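Local atomic coordinates of esterase (Pelagibacterium halotolerans, PDB entry 5DWD), a protein that probably hydrolyses carboxylic ester bonds, as a carboxylesterase of the alpha/beta-hydrolase superfamily. Residues L150-G164 against L172-H186. Residues are numbered along the deposited sequence; the frame is centred on the assembly and turned at random.
Sequences LRLPEPLKAIIAFSG and LEAEIASKPPVLLIH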
ATOM      1  N   LEU B 150      -3.295   3.834 -10.034  1.00 17.54           N
ATOM      2  CA  LEU B 150      -3.264   4.607  -8.776  1.00 18.04           C
ATOM      3  C   LEU B 150      -4.623   5.181  -8.466  1.00 20.42           C
ATOM      4  O   LEU B 150      -4.815   5.617  -7.343  1.00 20.76           O
ATOM      5  CB  LEU B 150      -2.175   5.704  -8.780  1.00 18.50           C
ATOM      6  CG  LEU B 150      -0.780   5.104  -8.869  1.00 18.36           C
ATOM      7  CD1 LEU B 150       0.240   6.237  -8.956  1.00 19.79           C
ATOM      8  CD2 LEU B 150      -0.426   4.164  -7.701  1.00 18.97           C
ATOM      9  N   ARG B 151      -5.532   5.090  -9.404  1.00 17.94           N
ATOM     10  CA  ARG B 151      -6.944   5.576  -9.170  1.00 17.85           C
ATOM     11  C   ARG B 151      -7.896   4.420  -8.822  1.00 21.32           C
ATOM     12  O   ARG B 151      -9.093   4.675  -8.596  1.00 24.54           O
ATOM     13  CB  ARG B 151      -7.405   6.350 -10.367  1.00 19.70           C
ATOM     14  CG  ARG B 151      -6.794   7.739 -10.487  1.00 19.80           C
ATOM     15  CD  ARG B 151      -7.203   8.460 -11.806  1.00 22.15           C
ATOM     16  NE  ARG B 151      -6.723   9.826 -11.812  1.00 22.92           N
ATOM     17  CZ  ARG B 151      -5.471  10.222 -11.994  1.00 25.58           C
ATOM     18  NH1 ARG B 151      -4.467   9.328 -12.212  1.00 21.56           N
ATOM     19  NH2 ARG B 151      -5.183  11.531 -11.962  1.00 27.97           N
ATOM     20  N   LEU B 152      -7.431   3.184  -8.803  1.00 20.28           N
ATOM     21  CA  LEU B 152      -8.260   2.056  -8.391  1.00 22.01           C
ATOM     22  C   LEU B 152      -8.558   2.122  -6.893  1.00 24.17           C
ATOM     23  O   LEU B 152      -7.700   2.360  -6.098  1.00 22.95           O
ATOM     24  CB  LEU B 152      -7.538   0.735  -8.662  1.00 22.24           C
ATOM     25  CG  LEU B 152      -7.398   0.399 -10.126  1.00 22.85           C
ATOM     26  CD1 LEU B 152      -6.440  -0.755 -10.295  1.00 20.62           C
ATOM     27  CD2 LEU B 152      -8.756   0.029 -10.693  1.00 22.40           C
ATOM     28  N   PRO B 153      -9.837   1.869  -6.505  1.00 25.31           N
ATOM     29  CA  PRO B 153     -10.216   1.984  -5.103  1.00 27.89           C
ATOM     30  C   PRO B 153      -9.644   0.853  -4.234  1.00 28.49           C
ATOM     31  O   PRO B 153      -9.457   1.025  -3.033  1.00 29.37           O
ATOM     32  CB  PRO B 153     -11.773   1.926  -5.190  1.00 27.40           C
ATOM     33  CG  PRO B 153     -12.049   1.079  -6.395  1.00 28.26           C
ATOM     34  CD  PRO B 153     -10.970   1.506  -7.388  1.00 28.10           C
ATOM     35  N   GLU B 154      -9.327  -0.301  -4.808  1.00 27.09           N
ATOM     36  CA  GLU B 154      -8.634  -1.349  -4.052  1.00 33.03           C
ATOM     37  C   GLU B 154      -7.268  -1.572  -4.715  1.00 25.78           C
ATOM     38  O   GLU B 154      -7.235  -1.622  -5.951  1.00 22.95           O
ATOM     39  CB  GLU B 154      -9.451  -2.623  -4.055  1.00 40.35           C
ATOM     40  CG  GLU B 154     -10.580  -2.552  -3.042  1.00 54.19           C
ATOM     41  CD  GLU B 154     -11.865  -3.109  -3.591  1.00 61.85           C
ATOM     42  OE1 GLU B 154     -12.863  -2.333  -3.658  1.00 71.09           O
ATOM     43  OE2 GLU B 154     -11.841  -4.308  -3.980  1.00 66.12           O
ATOM     44  N   PRO B 155      -6.205  -1.677  -3.905  1.00 25.00           N
ATOM     45  CA  PRO B 155      -4.871  -1.660  -4.488  1.00 22.15           C
ATOM     46  C   PRO B 155      -4.542  -2.923  -5.273  1.00 22.87           C
ATOM     47  O   PRO B 155      -4.867  -4.060  -4.887  1.00 21.86           O
ATOM     48  CB  PRO B 155      -3.939  -1.542  -3.275  1.00 24.12           C
ATOM     49  CG  PRO B 155      -4.732  -1.990  -2.117  1.00 24.84           C
ATOM     50  CD  PRO B 155      -6.125  -1.594  -2.416  1.00 27.42           C
ATOM     51  N   LEU B 156      -3.817  -2.708  -6.359  1.00 19.56           N
ATOM     52  CA  LEU B 156      -3.117  -3.769  -7.032  1.00 19.68           C
ATOM     53  C   LEU B 156      -2.026  -4.362  -6.171  1.00 18.58           C
ATOM     54  O   LEU B 156      -1.526  -3.758  -5.234  1.00 20.55           O
ATOM     55  CB  LEU B 156      -2.464  -3.191  -8.304  1.00 17.97           C
ATOM     56  CG  LEU B 156      -3.454  -2.653  -9.319  1.00 19.38           C
ATOM     57  CD1 LEU B 156      -2.789  -1.668 -10.259  1.00 19.33           C
ATOM     58  CD2 LEU B 156      -4.070  -3.793 -10.127  1.00 21.70           C
ATOM     59  N   LYS B 157      -1.567  -5.538  -6.555  1.00 18.05           N
ATOM     60  CA  LYS B 157      -0.418  -6.146  -5.948  1.00 18.87           C
ATOM     61  C   LYS B 157       0.792  -5.285  -6.276  1.00 18.49           C
ATOM     62  O   LYS B 157       1.641  -5.162  -5.425  1.00 20.14           O
ATOM     63  CB  LYS B 157      -0.200  -7.516  -6.509  1.00 21.30           C
ATOM     64  CG  LYS B 157       0.892  -8.305  -5.840  1.00 25.10           C
ATOM     65  CD  LYS B 157       1.095  -9.680  -6.499  1.00 26.82           C
ATOM     66  CE  LYS B 157      -0.111 -10.558  -6.338  1.00 29.99           C
ATOM     67  NZ  LYS B 157      -0.313 -11.014  -4.942  1.00 35.05           N
ATOM     68  N   ALA B 158       0.817  -4.685  -7.481  1.00 16.28           N
ATOM     69  CA  ALA B 158       1.961  -3.811  -7.854  1.00 16.14           C
ATOM     70  C   ALA B 158       1.743  -3.141  -9.203  1.00 14.81           C
ATOM     71  O   ALA B 158       0.920  -3.634  -9.983  1.00 16.00           O
ATOM     72  CB  ALA B 158       3.259  -4.606  -7.968  1.00 17.15           C
ATOM     73  N   ILE B 159       2.521  -2.073  -9.491  1.00 15.37           N
ATOM     74  CA  ILE B 159       2.603  -1.562 -10.849  1.00 14.00           C
ATOM     75  C   ILE B 159       4.101  -1.589 -11.258  1.00 14.24           C
ATOM     76  O   ILE B 159       4.941  -1.173 -10.498  1.00 14.81           O
ATOM     77  CB  ILE B 159       2.042  -0.107 -10.942  1.00 14.96           C
ATOM     78  CG1 ILE B 159       0.600  -0.077 -10.430  1.00 16.84           C
ATOM     79  CG2 ILE B 159       2.256   0.521 -12.293  1.00 15.95           C
ATOM     80  CD1 ILE B 159       0.026   1.280 -10.303  1.00 15.10           C
ATOM     81  N   ILE B 160       4.343  -1.975 -12.507  1.00 14.24           N
ATOM     82  CA  ILE B 160       5.644  -1.898 -13.141  1.00 12.94           C
ATOM     83  C   ILE B 160       5.518  -0.971 -14.366  1.00 15.99           C
ATOM     84  O   ILE B 160       4.751  -1.268 -15.282  1.00 14.87           O
ATOM     85  CB  ILE B 160       6.274  -3.228 -13.542  1.00 14.51           C
ATOM     86  CG1 ILE B 160       6.329  -4.124 -12.331  1.00 15.58           C
ATOM     87  CG2 ILE B 160       7.680  -2.913 -14.106  1.00 15.67           C
ATOM     88  CD1 ILE B 160       6.899  -5.495 -12.595  1.00 16.35           C
ATOM     89  N   ALA B 161       6.224   0.161 -14.319  1.00 15.18           N
ATOM     90  CA  ALA B 161       6.187   1.155 -15.392  1.00 14.07           C
ATOM     91  C   ALA B 161       7.522   1.254 -16.068  1.00 14.72           C
ATOM     92  O   ALA B 161       8.439   1.821 -15.489  1.00 14.10           O
ATOM     93  CB  ALA B 161       5.763   2.495 -14.827  1.00 15.96           C
ATOM     94  N   PHE B 162       7.597   0.742 -17.275  1.00 13.23           N
ATOM     95  CA  PHE B 162       8.799   0.849 -18.096  1.00 13.28           C
ATOM     96  C   PHE B 162       8.719   2.091 -19.005  1.00 13.12           C
ATOM     97  O   PHE B 162       7.818   2.229 -19.834  1.00 13.80           O
ATOM     98  CB  PHE B 162       8.967  -0.304 -19.046  1.00 13.62           C
ATOM     99  CG  PHE B 162       9.212  -1.647 -18.379  1.00 15.07           C
ATOM    100  CD1 PHE B 162      10.498  -2.048 -18.123  1.00 14.96           C
ATOM    101  CD2 PHE B 162       8.183  -2.553 -18.168  1.00 14.10           C
ATOM    102  CE1 PHE B 162      10.743  -3.316 -17.555  1.00 14.24           C
ATOM    103  CE2 PHE B 162       8.425  -3.797 -17.635  1.00 16.08           C
ATOM    104  CZ  PHE B 162       9.716  -4.210 -17.359  1.00 16.54           C
ATOM    105  N   SER B 163       9.640   3.005 -18.823  1.00 12.82           N
ATOM    106  CA  SER B 163       9.805   4.150 -19.750  1.00 14.71           C
ATOM    107  C   SER B 163       8.592   5.058 -19.919  1.00 14.00           C
ATOM    108  O   SER B 163       8.293   5.478 -21.007  1.00 13.97           O
ATOM    109  CB  SER B 163      10.307   3.681 -21.119  1.00 16.13           C
ATOM    110  OG  SER B 163      11.414   2.743 -20.944  1.00 15.59           O
ATOM    111  N   GLY B 164       7.976   5.379 -18.775  1.00 15.45           N
ATOM    112  CA  GLY B 164       6.822   6.188 -18.645  1.00 15.78           C
ATOM    113  C   GLY B 164       7.085   7.425 -17.828  1.00 18.05           C
ATOM    114  O   GLY B 164       8.201   7.922 -17.746  1.00 16.67           O
ATOM    115  N   LEU B 172      -3.110  13.930  -9.661  1.00 30.61           N
ATOM    116  CA  LEU B 172      -2.887  12.641  -8.954  1.00 31.87           C
ATOM    117  C   LEU B 172      -2.940  12.831  -7.438  1.00 27.88           C
ATOM    118  O   LEU B 172      -3.505  12.040  -6.676  1.00 31.37           O
ATOM    119  CB  LEU B 172      -1.502  12.067  -9.316  1.00 27.68           C
ATOM    120  CG  LEU B 172      -1.188  10.722  -8.691  1.00 26.41           C
ATOM    121  CD1 LEU B 172      -2.181   9.641  -9.106  1.00 27.00           C
ATOM    122  CD2 LEU B 172       0.261  10.341  -9.066  1.00 26.53           C
ATOM    123  N   GLU B 173      -2.314  13.882  -6.985  1.00 32.37           N
ATOM    124  CA  GLU B 173      -2.434  14.294  -5.574  1.00 35.20           C
ATOM    125  C   GLU B 173      -3.877  14.251  -5.000  1.00 33.13           C
ATOM    126  O   GLU B 173      -4.103  13.711  -3.933  1.00 33.78           O
ATOM    127  CB  GLU B 173      -1.822  15.704  -5.425  1.00 46.32           C
ATOM    128  CG  GLU B 173      -1.081  15.889  -4.098  1.00 53.67           C
ATOM    129  CD  GLU B 173      -0.404  17.247  -3.970  1.00 58.10           C
ATOM    130  OE1 GLU B 173      -0.334  17.984  -4.980  1.00 61.44           O
ATOM    131  OE2 GLU B 173       0.053  17.572  -2.848  1.00 60.94           O
ATOM    132  N   ALA B 174      -4.843  14.735  -5.774  1.00 35.68           N
ATOM    133  CA  ALA B 174      -6.227  14.818  -5.381  1.00 37.79           C
ATOM    134  C   ALA B 174      -6.991  13.558  -5.675  1.00 35.11           C
ATOM    135  O   ALA B 174      -8.015  13.319  -5.076  1.00 35.45           O
ATOM    136  CB  ALA B 174      -6.899  15.991  -6.092  1.00 39.99           C
ATOM    137  N   GLU B 175      -6.509  12.732  -6.605  1.00 30.44           N
ATOM    138  CA  GLU B 175      -7.299  11.617  -7.097  1.00 27.78           C
ATOM    139  C   GLU B 175      -6.772  10.246  -6.726  1.00 23.66           C
ATOM    140  O   GLU B 175      -7.464   9.265  -6.955  1.00 25.38           O
ATOM    141  CB  GLU B 175      -7.428  11.704  -8.609  1.00 30.26           C
ATOM    142  CG  GLU B 175      -8.192  12.959  -9.048  1.00 33.91           C
ATOM    143  CD  GLU B 175      -8.451  13.113 -10.533  1.00 35.86           C
ATOM    144  OE1 GLU B 175      -7.961  12.335 -11.380  1.00 34.93           O
ATOM    145  OE2 GLU B 175      -9.132  14.107 -10.873  1.00 35.58           O
ATOM    146  N   ILE B 176      -5.585  10.190  -6.158  1.00 23.87           N
ATOM    147  CA  ILE B 176      -4.993   8.899  -5.829  1.00 24.25           C
ATOM    148  C   ILE B 176      -5.945   8.156  -4.906  1.00 26.41           C
ATOM    149  O   ILE B 176      -6.453   8.764  -3.952  1.00 27.12           O
ATOM    150  CB  ILE B 176      -3.582   9.030  -5.271  1.00 24.43           C
ATOM    151  CG1 ILE B 176      -3.014   7.656  -5.026  1.00 21.32           C
ATOM    152  CG2 ILE B 176      -3.545   9.762  -3.936  1.00 25.09           C
ATOM    153  CD1 ILE B 176      -1.528   7.674  -4.878  1.00 22.05           C
ATOM    154  N   ALA B 177      -6.201   6.888  -5.212  1.00 21.06           N
ATOM    155  CA  ALA B 177      -7.206   6.092  -4.490  1.00 23.70           C
ATOM    156  C   ALA B 177      -6.611   4.848  -3.790  1.00 27.41           C
ATOM    157  O   ALA B 177      -7.241   4.255  -2.897  1.00 27.96           O
ATOM    158  CB  ALA B 177      -8.299   5.714  -5.449  1.00 22.87           C
ATOM    159  N   SER B 178      -5.389   4.434  -4.146  1.00 22.78           N
ATOM    160  CA  SER B 178      -4.772   3.308  -3.495  1.00 20.04           C
ATOM    161  C   SER B 178      -3.283   3.412  -3.760  1.00 18.45           C
ATOM    162  O   SER B 178      -2.864   4.244  -4.619  1.00 19.13           O
ATOM    163  CB  SER B 178      -5.316   1.982  -4.044  1.00 21.40           C
ATOM    164  OG  SER B 178      -5.185   1.876  -5.504  1.00 22.85           O
ATOM    165  N   LYS B 179      -2.520   2.613  -3.019  1.00 19.56           N
ATOM    166  CA  LYS B 179      -1.041   2.790  -2.942  1.00 18.25           C
ATOM    167  C   LYS B 179      -0.332   1.486  -3.037  1.00 19.26           C
ATOM    168  O   LYS B 179       0.406   1.092  -2.135  1.00 21.38           O
ATOM    169  CB  LYS B 179      -0.664   3.553  -1.661  1.00 19.71           C
ATOM    170  CG  LYS B 179      -1.320   4.894  -1.606  1.00 20.17           C
ATOM    171  CD  LYS B 179      -0.869   5.723  -0.449  1.00 19.49           C
ATOM    172  CE  LYS B 179      -1.744   6.949  -0.298  1.00 20.03           C
ATOM    173  NZ  LYS B 179      -1.359   7.844   0.803  1.00 20.47           N
ATOM    174  N   PRO B 180      -0.398   0.867  -4.225  1.00 17.59           N
ATOM    175  CA  PRO B 180       0.362  -0.335  -4.419  1.00 16.76           C
ATOM    176  C   PRO B 180       1.858  -0.004  -4.528  1.00 16.54           C
ATOM    177  O   PRO B 180       2.180   1.174  -4.846  1.00 20.21           O
ATOM    178  CB  PRO B 180      -0.145  -0.810  -5.759  1.00 18.13           C
ATOM    179  CG  PRO B 180      -0.426   0.425  -6.511  1.00 17.83           C
ATOM    180  CD  PRO B 180      -1.082   1.319  -5.467  1.00 17.37           C
ATOM    181  N   PRO B 181       2.745  -0.981  -4.334  1.00 19.10           N
ATOM    182  CA  PRO B 181       4.142  -0.733  -4.648  1.00 17.93           C
ATOM    183  C   PRO B 181       4.327  -0.511  -6.148  1.00 16.97           C
ATOM    184  O   PRO B 181       3.622  -1.066  -6.953  1.00 17.44           O
ATOM    185  CB  PRO B 181       4.859  -2.002  -4.276  1.00 21.42           C
ATOM    186  CG  PRO B 181       3.814  -3.019  -4.102  1.00 19.99           C
ATOM    187  CD  PRO B 181       2.530  -2.335  -3.796  1.00 18.07           C
ATOM    188  N   VAL B 182       5.338   0.327  -6.475  1.00 16.67           N
ATOM    189  CA  VAL B 182       5.542   0.737  -7.843  1.00 16.06           C
ATOM    190  C   VAL B 182       7.029   0.601  -8.132  1.00 17.88           C
ATOM    191  O   VAL B 182       7.875   1.061  -7.385  1.00 18.62           O
ATOM    192  CB  VAL B 182       5.078   2.209  -8.086  1.00 16.40           C
ATOM    193  CG1 VAL B 182       5.520   2.713  -9.461  1.00 18.90           C
ATOM    194  CG2 VAL B 182       3.575   2.369  -7.880  1.00 15.79           C
ATOM    195  N   LEU B 183       7.336  -0.017  -9.251  1.00 15.30           N
ATOM    196  CA  LEU B 183       8.691  -0.049  -9.764  1.00 16.11           C
ATOM    197  C   LEU B 183       8.762   0.691 -11.095  1.00 15.75           C
ATOM    198  O   LEU B 183       8.035   0.351 -12.066  1.00 15.22           O
ATOM    199  CB  LEU B 183       9.098  -1.484 -10.022  1.00 17.45           C
ATOM    200  CG  LEU B 183      10.416  -1.824 -10.707  1.00 17.43           C
ATOM    201  CD1 LEU B 183      11.566  -1.125 -10.024  1.00 20.87           C
ATOM    202  CD2 LEU B 183      10.639  -3.300 -10.885  1.00 20.61           C
ATOM    203  N   LEU B 184       9.614   1.716 -11.168  1.00 16.26           N
ATOM    204  CA  LEU B 184       9.881   2.457 -12.386  1.00 16.19           C
ATOM    205  C   LEU B 184      11.191   2.005 -12.967  1.00 16.95           C
ATOM    206  O   LEU B 184      12.161   1.864 -12.202  1.00 16.07           O
ATOM    207  CB  LEU B 184      10.006   3.951 -12.076  1.00 16.83           C
ATOM    208  CG  LEU B 184       8.837   4.577 -11.274  1.00 18.67           C
ATOM    209  CD1 LEU B 184       9.234   5.965 -10.747  1.00 22.95           C
ATOM    210  CD2 LEU B 184       7.542   4.657 -12.059  1.00 21.47           C
ATOM    211  N   ILE B 185      11.210   1.785 -14.289  1.00 15.25           N
ATOM    212  CA  ILE B 185      12.399   1.342 -14.979  1.00 15.83           C
ATOM    213  C   ILE B 185      12.526   2.173 -16.202  1.00 15.51           C
ATOM    214  O   ILE B 185      11.559   2.282 -16.980  1.00 15.40           O
ATOM    215  CB  ILE B 185      12.243  -0.139 -15.400  1.00 16.47           C
ATOM    216  CG1 ILE B 185      12.185  -0.993 -14.120  1.00 18.23           C
ATOM    217  CG2 ILE B 185      13.411  -0.561 -16.309  1.00 16.21           C
ATOM    218  CD1 ILE B 185      11.927  -2.397 -14.354  1.00 19.40           C
ATOM    219  N   HIS B 186      13.731   2.756 -16.458  1.00 14.29           N
ATOM    220  CA  HIS B 186      13.830   3.716 -17.544  1.00 14.31           C
ATOM    221  C   HIS B 186      15.268   3.758 -18.062  1.00 16.13           C
ATOM    222  O   HIS B 186      16.142   3.749 -17.259  1.00 16.67           O
ATOM    223  CB  HIS B 186      13.361   5.108 -17.010  1.00 13.96           C
ATOM    224  CG  HIS B 186      12.787   6.026 -18.040  1.00 14.34           C
ATOM    225  ND1 HIS B 186      11.588   6.648 -17.840  1.00 13.68           N
ATOM    226  CD2 HIS B 186      13.157   6.358 -19.311  1.00 13.91           C
ATOM    227  CE1 HIS B 186      11.278   7.390 -18.875  1.00 14.66           C
ATOM    228  NE2 HIS B 186      12.188   7.214 -19.805  1.00 15.99           N
TER
HETATM  229  O   HOH W   1      -3.803   0.126  -7.133  1.00 20.00           O
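R151 grips E175 side-on: NE and NH2 both donate to OE1 (2.8 and 2.9 Å). That oxygen lies in the guanidinium plane, while the carboxylate stands nearly perpendicular to it (88°). NH1, not engaged by E175, is satisfied by the carbonyl of Y147. Just after the helix end, A177 N gives L150 O an almost straight bond of 2.8 Å. S178 suits its buried place because its short hydroxyl, with OG between backbone N and carbonyl carbon (chi1 55°), can donate to L152 O at 2.6 Å and accept from a water that itself accepts from L156 N; S178 O, by contrast, finds no partner. P180 has no N-H to satisfy, and its ring packs CD against L150 CD2 (3.7 Å) and CG against I159 CD1. Beyond it, strands 158-162 and 182-187, with flanking P181 and S163, are joined by five backbone hydrogen bonds, from I159 N to P181 O through S163 N to I185 O. I185 and F162 lie side by side on one buried, apolar sheet face, CD1 3.5 Å from CE1. S163 CA makes a CH-pi contact over the H186 ring, whose ND1 and NE2 are hydrogen-bonded to S198 OG and V193 O respectively. With helix 169-175 linking neighbouring parallel strands, this is a beta-alpha-beta crossover of the alpha/beta-hydrolase fold.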